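Local coordinates for DUF3829 family protein (Bacteroides vulgatus, PDB 4YJW) that is of unknown function, an all-alpha member of the DUF3829 family that probably reaches the cell envelope as a lipoprotein, at residues 20-25 with 66-70; 41-47 with 126-131; 51-56 with 106-111. The contacts are given in a common frame with arbitrary orientation. Where two conformers were deposited one is given. Residues are numbered along the deposited sequence.

Contact 1: residues 20-25 with 66-70; sequences KYYDTS and DTVFV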
loop_
_atom_site.group_PDB
_atom_site.type_symbol
_atom_site.label_atom_id
_atom_site.label_comp_id
_atom_site.label_asym_id
_atom_site.label_seq_id
_atom_site.Cartn_x
_atom_site.Cartn_y
_atom_site.Cartn_z
ATOM N N LYS A 20 -9.586 6.307 -16.383
ATOM C CA LYS A 20 -8.858 7.289 -15.555
ATOM C C LYS A 20 -8.497 6.642 -14.224
ATOM O O LYS A 20 -7.350 6.747 -13.780
ATOM C CB LYS A 20 -9.664 8.573 -15.343
ATOM C CG LYS A 20 -9.939 9.364 -16.637
ATOM C CD LYS A 20 -10.805 10.615 -16.342
ATOM C CE LYS A 20 -11.248 11.274 -17.630
ATOM N NZ LYS A 20 -12.259 12.351 -17.382
ATOM N N TYR A 21 -9.470 5.942 -13.613
ATOM C CA TYR A 21 -9.282 5.253 -12.336
ATOM C C TYR A 21 -8.205 4.174 -12.461
ATOM O O TYR A 21 -7.326 4.073 -11.602
ATOM C CB TYR A 21 -10.614 4.654 -11.850
ATOM C CG TYR A 21 -10.550 4.162 -10.415
ATOM C CD1 TYR A 21 -10.074 2.884 -10.118
ATOM C CD2 TYR A 21 -11.035 4.939 -9.367
ATOM C CE1 TYR A 21 -10.016 2.420 -8.805
ATOM C CE2 TYR A 21 -11.000 4.476 -8.049
ATOM C CZ TYR A 21 -10.490 3.214 -7.776
ATOM O OH TYR A 21 -10.436 2.722 -6.492
ATOM N N TYR A 22 -8.240 3.399 -13.561
ATOM C CA TYR A 22 -7.237 2.351 -13.783
ATOM C C TYR A 22 -5.843 2.958 -13.993
ATOM O O TYR A 22 -4.878 2.499 -13.378
ATOM C CB TYR A 22 -7.623 1.496 -14.982
ATOM C CG TYR A 22 -6.606 0.428 -15.322
ATOM C CD1 TYR A 22 -6.292 -0.580 -14.413
ATOM C CD2 TYR A 22 -6.022 0.373 -16.583
ATOM C CE1 TYR A 22 -5.387 -1.590 -14.735
ATOM C CE2 TYR A 22 -5.138 -0.655 -16.928
ATOM C CZ TYR A 22 -4.799 -1.613 -15.989
ATOM O OH TYR A 22 -3.913 -2.614 -16.316
ATOM N N ASP A 23 -5.732 3.966 -14.865
ATOM C CA ASP A 23 -4.437 4.623 -15.118
ATOM C C ASP A 23 -3.830 5.187 -13.814
ATOM O O ASP A 23 -2.638 4.996 -13.571
ATOM C CB ASP A 23 -4.592 5.733 -16.179
ATOM C CG ASP A 23 -4.893 5.214 -17.580
ATOM O OD1 ASP A 23 -4.528 4.047 -17.879
ATOM O OD2 ASP A 23 -5.484 5.972 -18.380
ATOM N N THR A 24 -4.657 5.839 -12.958
ATOM C CA THR A 24 -4.208 6.422 -11.685
ATOM C C THR A 24 -3.799 5.272 -10.753
ATOM O O THR A 24 -2.730 5.343 -10.136
ATOM C CB THR A 24 -5.316 7.317 -11.096
ATOM O OG1 THR A 24 -5.618 8.352 -12.055
ATOM C CG2 THR A 24 -4.902 7.956 -9.780
ATOM N N SER A 25 -4.609 4.186 -10.712
ATOM C CA SER A 25 -4.301 3.004 -9.890
ATOM C C SER A 25 -2.943 2.421 -10.272
ATOM O O SER A 25 -2.156 2.094 -9.389
ATOM C CB SER A 25 -5.383 1.937 -10.032
ATOM O OG SER A 25 -6.545 2.366 -9.338
ATOM N N ASP A 66 -4.387 12.164 -6.348
ATOM C CA ASP A 66 -4.542 10.788 -6.867
ATOM C C ASP A 66 -5.061 9.841 -5.774
ATOM O O ASP A 66 -5.880 8.963 -6.057
ATOM C CB ASP A 66 -3.220 10.249 -7.425
ATOM C CG ASP A 66 -2.842 10.803 -8.795
ATOM O OD1 ASP A 66 -3.674 11.514 -9.403
ATOM O OD2 ASP A 66 -1.726 10.514 -9.257
ATOM N N THR A 67 -4.596 10.032 -4.528
ATOM C CA THR A 67 -5.018 9.251 -3.353
ATOM C C THR A 67 -6.527 9.448 -3.143
ATOM O O THR A 67 -7.249 8.467 -2.980
ATOM C CB THR A 67 -4.197 9.655 -2.108
ATOM O OG1 THR A 67 -2.823 9.362 -2.356
ATOM C CG2 THR A 67 -4.614 8.890 -0.868
ATOM N N VAL A 68 -6.984 10.703 -3.158
ATOM C CA VAL A 68 -8.411 11.028 -2.999
ATOM C C VAL A 68 -9.230 10.344 -4.111
ATOM O O VAL A 68 -10.290 9.755 -3.836
ATOM C CB VAL A 68 -8.656 12.559 -2.987
ATOM C CG1 VAL A 68 -10.153 12.881 -3.016
ATOM C CG2 VAL A 68 -7.980 13.210 -1.787
ATOM N N PHE A 69 -8.742 10.430 -5.359
ATOM C CA PHE A 69 -9.452 9.878 -6.500
ATOM C C PHE A 69 -9.641 8.367 -6.360
ATOM O O PHE A 69 -10.765 7.886 -6.526
ATOM C CB PHE A 69 -8.749 10.231 -7.830
ATOM C CG PHE A 69 -9.549 9.886 -9.075
ATOM C CD1 PHE A 69 -10.665 10.635 -9.437
ATOM C CD2 PHE A 69 -9.145 8.855 -9.921
ATOM C CE1 PHE A 69 -11.391 10.328 -10.595
ATOM C CE2 PHE A 69 -9.867 8.554 -11.074
ATOM C CZ PHE A 69 -10.996 9.275 -11.395
ATOM N N VAL A 70 -8.577 7.627 -6.022
ATOM C CA VAL A 70 -8.692 6.166 -5.952
ATOM C C VAL A 70 -9.401 5.709 -4.656
ATOM O O VAL A 70 -9.956 4.610 -4.634
ATOM C CB VAL A 70 -7.355 5.430 -6.149
ATOM C CG1 VAL A 70 -6.770 5.722 -7.541
ATOM C CG2 VAL A 70 -6.345 5.730 -5.022
#
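Helix 64-71 crosses helix 10-32 here, the axes of the two short segments approaching to 9.9 Å at a signed angle of -129°, and the shared surface amounts to 349 Å². At Asp66 the CA-CB bond points toward the partner helix, and its CG lies 3.6 Å from CG2 of Thr24, a van der Waals contact. The ring of Phe69 lies with its edge against the backbone of the partner: CE2 is 3.6 Å from Tyr21 CA and 3.9 Å from Lys20 C. Val70 then fills the buried side. Its CG1 sits over one face of the Tyr21 ring, 3.7 Å from Thr24 CG2 and 3.8 Å from Ser25 OG, while its carbonyl O accepts a 2.7 Å hydrogen bond from Tyr21 OH. Phe77 meets the Tyr21 ring edge-to-face, and Tyr89 of helix 79-111 bonds to Ser25 OG. Within helix 10-32, Thr24 OG1 donates to Lys20 O and Ser25 OG to Tyr21 O, each at 2.9 Å. The hydroxyl of the buried Tyr21 is thus satisfied by Val70 O, and this one direct hydrogen bond adds a directional tie to packing that is otherwise mostly van der Waals.

Contact 2: residues 41-47 with 126-131; sequences VLGYLDQ and IRKEEL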
loop_
_atom_site.group_PDB
_atom_site.type_symbol
_atom_site.label_atom_id
_atom_site.label_comp_id
_atom_site.label_asym_id
_atom_site.label_seq_id
_atom_site.Cartn_x
_atom_site.Cartn_y
_atom_site.Cartn_z
ATOM N N VAL A 41 13.552 -3.159 4.177
ATOM C CA VAL A 41 13.127 -2.782 5.539
ATOM C C VAL A 41 13.038 -4.055 6.409
ATOM O O VAL A 41 13.493 -4.051 7.548
ATOM C CB VAL A 41 11.800 -1.985 5.525
ATOM C CG1 VAL A 41 11.203 -1.891 6.943
ATOM C CG2 VAL A 41 12.049 -0.581 4.943
ATOM N N LEU A 42 12.518 -5.151 5.867
ATOM C CA LEU A 42 12.481 -6.398 6.657
ATOM C C LEU A 42 13.900 -6.854 7.030
ATOM O O LEU A 42 14.130 -7.235 8.159
ATOM C CB LEU A 42 11.740 -7.498 5.897
ATOM C CG LEU A 42 10.234 -7.269 5.683
ATOM C CD1 LEU A 42 9.659 -8.352 4.803
ATOM C CD2 LEU A 42 9.472 -7.268 7.009
ATOM N N GLY A 43 14.848 -6.732 6.104
ATOM C CA GLY A 43 16.240 -7.080 6.400
ATOM C C GLY A 43 16.824 -6.198 7.501
ATOM O O GLY A 43 17.544 -6.697 8.377
ATOM N N TYR A 44 16.429 -4.904 7.544
ATOM C CA TYR A 44 16.910 -3.959 8.560
ATOM C C TYR A 44 16.348 -4.304 9.942
ATOM O O TYR A 44 16.919 -3.885 10.941
ATOM C CB TYR A 44 16.567 -2.498 8.202
ATOM C CG TYR A 44 17.185 -2.023 6.907
ATOM C CD1 TYR A 44 18.448 -2.466 6.508
ATOM C CD2 TYR A 44 16.537 -1.094 6.104
ATOM C CE1 TYR A 44 19.017 -2.048 5.301
ATOM C CE2 TYR A 44 17.103 -0.656 4.900
ATOM C CZ TYR A 44 18.345 -1.133 4.507
ATOM O OH TYR A 44 18.923 -0.725 3.312
ATOM N N LEU A 45 15.265 -5.107 9.991
ATOM C CA LEU A 45 14.663 -5.541 11.258
ATOM C C LEU A 45 15.351 -6.798 11.819
ATOM O O LEU A 45 15.041 -7.229 12.951
ATOM C CB LEU A 45 13.164 -5.818 11.044
ATOM C CG LEU A 45 12.294 -4.625 10.687
ATOM C CD1 LEU A 45 10.974 -5.121 10.104
ATOM C CD2 LEU A 45 11.983 -3.773 11.917
ATOM N N ASP A 46 16.300 -7.382 11.051
ATOM C CA ASP A 46 16.982 -8.603 11.489
ATOM C C ASP A 46 17.739 -8.419 12.803
ATOM O O ASP A 46 18.341 -7.382 13.059
ATOM C CB ASP A 46 17.954 -9.122 10.417
ATOM C CG ASP A 46 18.431 -10.524 10.743
ATOM O OD1 ASP A 46 17.609 -11.457 10.669
ATOM O OD2 ASP A 46 19.583 -10.665 11.190
ATOM N N GLN A 47 17.687 -9.450 13.638
ATOM C CA GLN A 47 18.299 -9.499 14.963
ATOM C C GLN A 47 19.823 -9.274 14.927
ATOM O O GLN A 47 20.388 -8.807 15.909
ATOM C CB GLN A 47 18.005 -10.885 15.589
ATOM C CG GLN A 47 16.507 -11.127 15.906
ATOM C CD GLN A 47 15.658 -11.714 14.788
ATOM O OE1 GLN A 47 15.951 -11.590 13.587
ATOM N NE2 GLN A 47 14.500 -12.263 15.153
ATOM N N ILE A 126 7.265 -5.716 16.843
ATOM C CA ILE A 126 7.392 -4.994 15.576
ATOM C C ILE A 126 7.797 -5.962 14.459
ATOM O O ILE A 126 7.191 -5.921 13.388
ATOM C CB ILE A 126 8.381 -3.788 15.686
ATOM C CG1 ILE A 126 7.750 -2.668 16.553
ATOM C CG2 ILE A 126 8.750 -3.255 14.269
ATOM C CD1 ILE A 126 8.692 -1.432 16.920
ATOM N N ARG A 127 8.771 -6.849 14.705
ATOM C CA ARG A 127 9.186 -7.815 13.650
ATOM C C ARG A 127 7.999 -8.661 13.178
ATOM O O ARG A 127 7.827 -8.875 11.973
ATOM C CB ARG A 127 10.311 -8.746 14.163
ATOM C CG ARG A 127 11.648 -8.012 14.306
ATOM C CD ARG A 127 12.596 -8.804 15.188
ATOM N NE ARG A 127 13.818 -8.026 15.376
ATOM C CZ ARG A 127 14.570 -8.039 16.464
ATOM N NH1 ARG A 127 14.245 -8.812 17.502
ATOM N NH2 ARG A 127 15.669 -7.303 16.520
ATOM N N LYS A 128 7.195 -9.178 14.115
ATOM C CA LYS A 128 6.065 -10.027 13.737
ATOM C C LYS A 128 5.030 -9.242 12.911
ATOM O O LYS A 128 4.515 -9.740 11.902
ATOM C CB LYS A 128 5.406 -10.635 14.989
ATOM C CG LYS A 128 6.284 -11.681 15.713
ATOM C CD LYS A 128 5.494 -12.335 16.863
ATOM C CE LYS A 128 5.384 -11.428 18.063
ATOM N NZ LYS A 128 4.769 -12.131 19.224
ATOM N N GLU A 129 4.737 -8.016 13.335
ATOM C CA GLU A 129 3.734 -7.166 12.688
ATOM C C GLU A 129 4.210 -6.712 11.321
ATOM O O GLU A 129 3.422 -6.726 10.373
ATOM C CB GLU A 129 3.408 -5.968 13.574
ATOM C CG GLU A 129 2.250 -5.104 13.071
ATOM C CD GLU A 129 0.851 -5.697 12.995
ATOM O OE1 GLU A 129 0.539 -6.636 13.765
ATOM O OE2 GLU A 129 0.049 -5.180 12.182
ATOM N N GLU A 130 5.502 -6.361 11.200
ATOM C CA GLU A 130 6.071 -5.930 9.907
ATOM C C GLU A 130 6.009 -7.060 8.884
ATOM O O GLU A 130 5.752 -6.798 7.707
ATOM C CB GLU A 130 7.519 -5.432 10.076
ATOM C CG GLU A 130 7.608 -4.146 10.877
ATOM C CD GLU A 130 7.046 -2.949 10.145
ATOM O OE1 GLU A 130 5.810 -2.765 10.187
ATOM O OE2 GLU A 130 7.844 -2.168 9.582
ATOM N N LEU A 131 6.234 -8.321 9.318
ATOM C CA LEU A 131 6.167 -9.459 8.387
ATOM C C LEU A 131 4.729 -9.603 7.862
ATOM O O LEU A 131 4.517 -9.747 6.654
ATOM C CB LEU A 131 6.673 -10.777 9.037
ATOM C CG LEU A 131 6.642 -12.039 8.129
ATOM C CD1 LEU A 131 7.601 -11.917 6.940
ATOM C CD2 LEU A 131 6.896 -13.312 8.918
#
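This is a helix-end contact: the last turn of helix 35-44 and the residues that follow it lie against the early part of helix 121-159, burying 363 Å² in all. Two close CA pairs set the register, Leu45 with Arg127 at 6.4 Å and Leu42 with Glu130 at 7.2 Å, a spacing of three residues on each segment, running in opposite senses. Leu45 is central. Its CD1 lies 3.5 Å from Glu130 CB and its CD2 4.0 Å from Ile126 CG2, so the side chain enters between residues one turn apart. Leu42 extends the apolar patch, its CD2 lying 4.1 Å from Glu130 CB. As the chain leaves the helix, Leu45 O accepts a hydrogen bond from Arg127 NE at 2.8 Å and 149°, near the plane of the guanidinium; Gln47 CG lies over one face of that group, 3.6 Å from Arg127 NH1. Arg127 also forms a salt bridge with Asp124 within helix 121-159, while its bonds to Leu45 O and Tyr106 tie that helix to the loop and to helix 79-111. Buried Glu130 has OE1 hydrogen-bonded to Asn102 ND2. Helix 79-111 flanks the contact, with Phe99 touching both Val41 and Glu130 and Tyr106 packing on Leu45.

Contact 3: residues 51-56 with 106-111; sequences VDSLPV and YRLYMQ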
loop_
_atom_site.group_PDB
_atom_site.type_symbol
_atom_site.label_atom_id
_atom_site.label_comp_id
_atom_site.label_asym_id
_atom_site.label_seq_id
_atom_site.Cartn_x
_atom_site.Cartn_y
_atom_site.Cartn_z
ATOM N N VAL A 51 23.095 -2.200 15.370
ATOM C CA VAL A 51 22.158 -1.136 15.729
ATOM C C VAL A 51 22.543 0.207 15.061
ATOM O O VAL A 51 21.655 0.889 14.542
ATOM C CB VAL A 51 22.111 -1.026 17.272
ATOM C CG1 VAL A 51 21.471 0.271 17.718
ATOM C CG2 VAL A 51 21.383 -2.219 17.883
ATOM N N ASP A 52 23.851 0.558 15.037
ATOM C CA ASP A 52 24.303 1.841 14.458
ATOM C C ASP A 52 24.250 1.857 12.916
ATOM O O ASP A 52 24.371 2.928 12.306
ATOM C CB ASP A 52 25.714 2.193 14.973
ATOM C CG ASP A 52 25.698 2.538 16.457
ATOM O OD1 ASP A 52 24.607 2.915 16.977
ATOM O OD2 ASP A 52 26.746 2.384 17.108
ATOM N N SER A 53 23.993 0.688 12.298
ATOM C CA SER A 53 23.887 0.580 10.835
ATOM C C SER A 53 22.458 0.798 10.306
ATOM O O SER A 53 22.289 0.868 9.089
ATOM C CB SER A 53 24.367 -0.796 10.377
ATOM O OG SER A 53 25.757 -0.911 10.638
ATOM N N LEU A 54 21.437 0.876 11.190
ATOM C CA LEU A 54 20.037 0.993 10.755
ATOM C C LEU A 54 19.799 2.312 10.006
ATOM O O LEU A 54 19.977 3.386 10.582
ATOM C CB LEU A 54 19.055 0.863 11.941
ATOM C CG LEU A 54 19.178 -0.405 12.787
ATOM C CD1 LEU A 54 18.291 -0.324 14.037
ATOM C CD2 LEU A 54 18.853 -1.654 11.974
ATOM N N PRO A 55 19.440 2.282 8.708
ATOM C CA PRO A 55 19.274 3.554 8.000
ATOM C C PRO A 55 17.858 4.108 8.099
ATOM O O PRO A 55 16.920 3.375 8.391
ATOM C CB PRO A 55 19.619 3.186 6.557
ATOM C CG PRO A 55 19.150 1.764 6.415
ATOM C CD PRO A 55 19.239 1.121 7.801
ATOM N N VAL A 56 17.698 5.396 7.801
ATOM C CA VAL A 56 16.355 5.990 7.735
ATOM C C VAL A 56 15.724 5.494 6.425
ATOM O O VAL A 56 16.380 5.515 5.376
ATOM C CB VAL A 56 16.410 7.545 7.783
ATOM C CG1 VAL A 56 15.055 8.169 7.415
ATOM C CG2 VAL A 56 16.870 8.026 9.152
ATOM N N TYR A 106 11.014 1.412 15.555
ATOM C CA TYR A 106 12.002 0.362 15.781
ATOM C C TYR A 106 13.412 0.941 15.756
ATOM O O TYR A 106 14.174 0.686 16.674
ATOM C CB TYR A 106 11.853 -0.739 14.708
ATOM C CG TYR A 106 12.896 -1.833 14.826
ATOM C CD1 TYR A 106 12.669 -2.960 15.620
ATOM C CD2 TYR A 106 14.081 -1.775 14.095
ATOM C CE1 TYR A 106 13.617 -3.980 15.712
ATOM C CE2 TYR A 106 15.044 -2.783 14.193
ATOM C CZ TYR A 106 14.799 -3.887 14.993
ATOM O OH TYR A 106 15.753 -4.880 15.102
ATOM N N ARG A 107 13.776 1.673 14.687
ATOM C CA ARG A 107 15.138 2.225 14.572
ATOM C C ARG A 107 15.501 3.145 15.764
ATOM O O ARG A 107 16.586 2.995 16.337
ATOM C CB ARG A 107 15.292 2.976 13.250
ATOM C CG ARG A 107 16.652 3.690 13.114
ATOM C CD ARG A 107 16.779 4.350 11.746
ATOM N NE ARG A 107 17.983 5.185 11.685
ATOM C CZ ARG A 107 18.042 6.441 12.118
ATOM N NH1 ARG A 107 16.968 7.022 12.647
ATOM N NH2 ARG A 107 19.173 7.125 12.029
ATOM N N LEU A 108 14.590 4.028 16.172
ATOM C CA LEU A 108 14.839 4.950 17.293
ATOM C C LEU A 108 14.967 4.204 18.630
ATOM O O LEU A 108 15.831 4.549 19.446
ATOM C CB LEU A 108 13.725 6.001 17.363
ATOM C CG LEU A 108 13.578 6.906 16.096
ATOM C CD1 LEU A 108 12.579 8.053 16.350
ATOM C CD2 LEU A 108 14.943 7.477 15.625
ATOM N N TYR A 109 14.144 3.163 18.823
ATOM C CA TYR A 109 14.119 2.322 20.027
ATOM C C TYR A 109 15.395 1.460 20.104
ATOM O O TYR A 109 15.891 1.213 21.207
ATOM C CB TYR A 109 12.805 1.499 20.027
ATOM C CG TYR A 109 12.828 0.139 20.696
ATOM C CD1 TYR A 109 13.172 -1.005 19.976
ATOM C CD2 TYR A 109 12.306 -0.036 21.974
ATOM C CE1 TYR A 109 13.111 -2.271 20.554
ATOM C CE2 TYR A 109 12.266 -1.296 22.574
ATOM C CZ TYR A 109 12.649 -2.414 21.848
ATOM O OH TYR A 109 12.597 -3.668 22.407
HETATM N N MSE A 110 15.929 0.991 18.953
HETATM C CA MSE A 110 17.189 0.233 18.985
HETATM C C MSE A 110 18.373 1.192 19.265
HETATM O O MSE A 110 19.227 0.904 20.112
HETATM C CB MSE A 110 17.441 -0.503 17.636
HETATM C CG MSE A 110 16.440 -1.624 17.322
HETATM SE SE MSE A 110 16.269 -2.948 18.768
HETATM C CE MSE A 110 18.107 -3.672 18.720
ATOM N N GLN A 111 18.430 2.315 18.530
ATOM C CA GLN A 111 19.569 3.244 18.611
ATOM C C GLN A 111 19.649 4.036 19.920
ATOM O O GLN A 111 20.742 4.503 20.252
ATOM C CB GLN A 111 19.577 4.187 17.407
ATOM C CG GLN A 111 19.967 3.394 16.147
ATOM C CD GLN A 111 20.054 4.204 14.882
ATOM O OE1 GLN A 111 19.532 5.328 14.770
ATOM N NE2 GLN A 111 20.686 3.621 13.876
HETATM O O HOH W 1 23.450 2.962 19.677
HETATM O O HOH W 2 21.614 5.552 11.535
#
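Leu54, buried and with its CA-CB bond toward the helix, forms the apolar centre: its CD1 is 3.7 Å from CB of selenomethionine Met110 and 4.1 Å from Tyr106 CE2. Val51, in the short 3-10 segment 51-53, adds to it with CG2 3.7 Å from Met110 CE and CG1 3.8 Å from Gln111 CG. Further out, Val56 CG2 lies over one face of the Arg107 guanidinium, 3.6 Å from CZ. The polar edge serves loop carbonyls. Arg107 NE donates to Leu54 O at 2.9 Å and 157°, and Gln111 NE2 donates to Val51 O at 3.0 Å and 169°, with a weak second bond to Leu54 O at 3.4 Å. One water links Leu54 O, Arg107 NH2 and Gln111 NE2; another donates to Asp52 OD1 and Gln111 O. Side chains from the end of helix 79-111 thus satisfy main-chain oxygens of segment 51-56, which implies that this segment is held by side-chain-to-main-chain hydrogen bonds as well as by apolar contact.

How the contacts relate
From the N terminus, helix 10-32 supplies the first half of contact 1, helix 35-44 that of contact 2, and the following loop that of contact 3. Contact 1 closes when helix 64-71 returns to helix 10-32, contact 3 at the end of helix 79-111, and contact 2 last, on helix 121-159. Contact 3 is therefore nested within contact 2, whereas contact 1 crosses both. Contacts 2 and 3, with centres 12 Å apart, share an end of the elongated bundle and touch directly: Tyr44 CE2 packs 3.5 Å from Pro55 CG. Contact 1 lies across the chain's centre, its own centre about 30 Å from that of contact 2 and about 35 Å from that of contact 3.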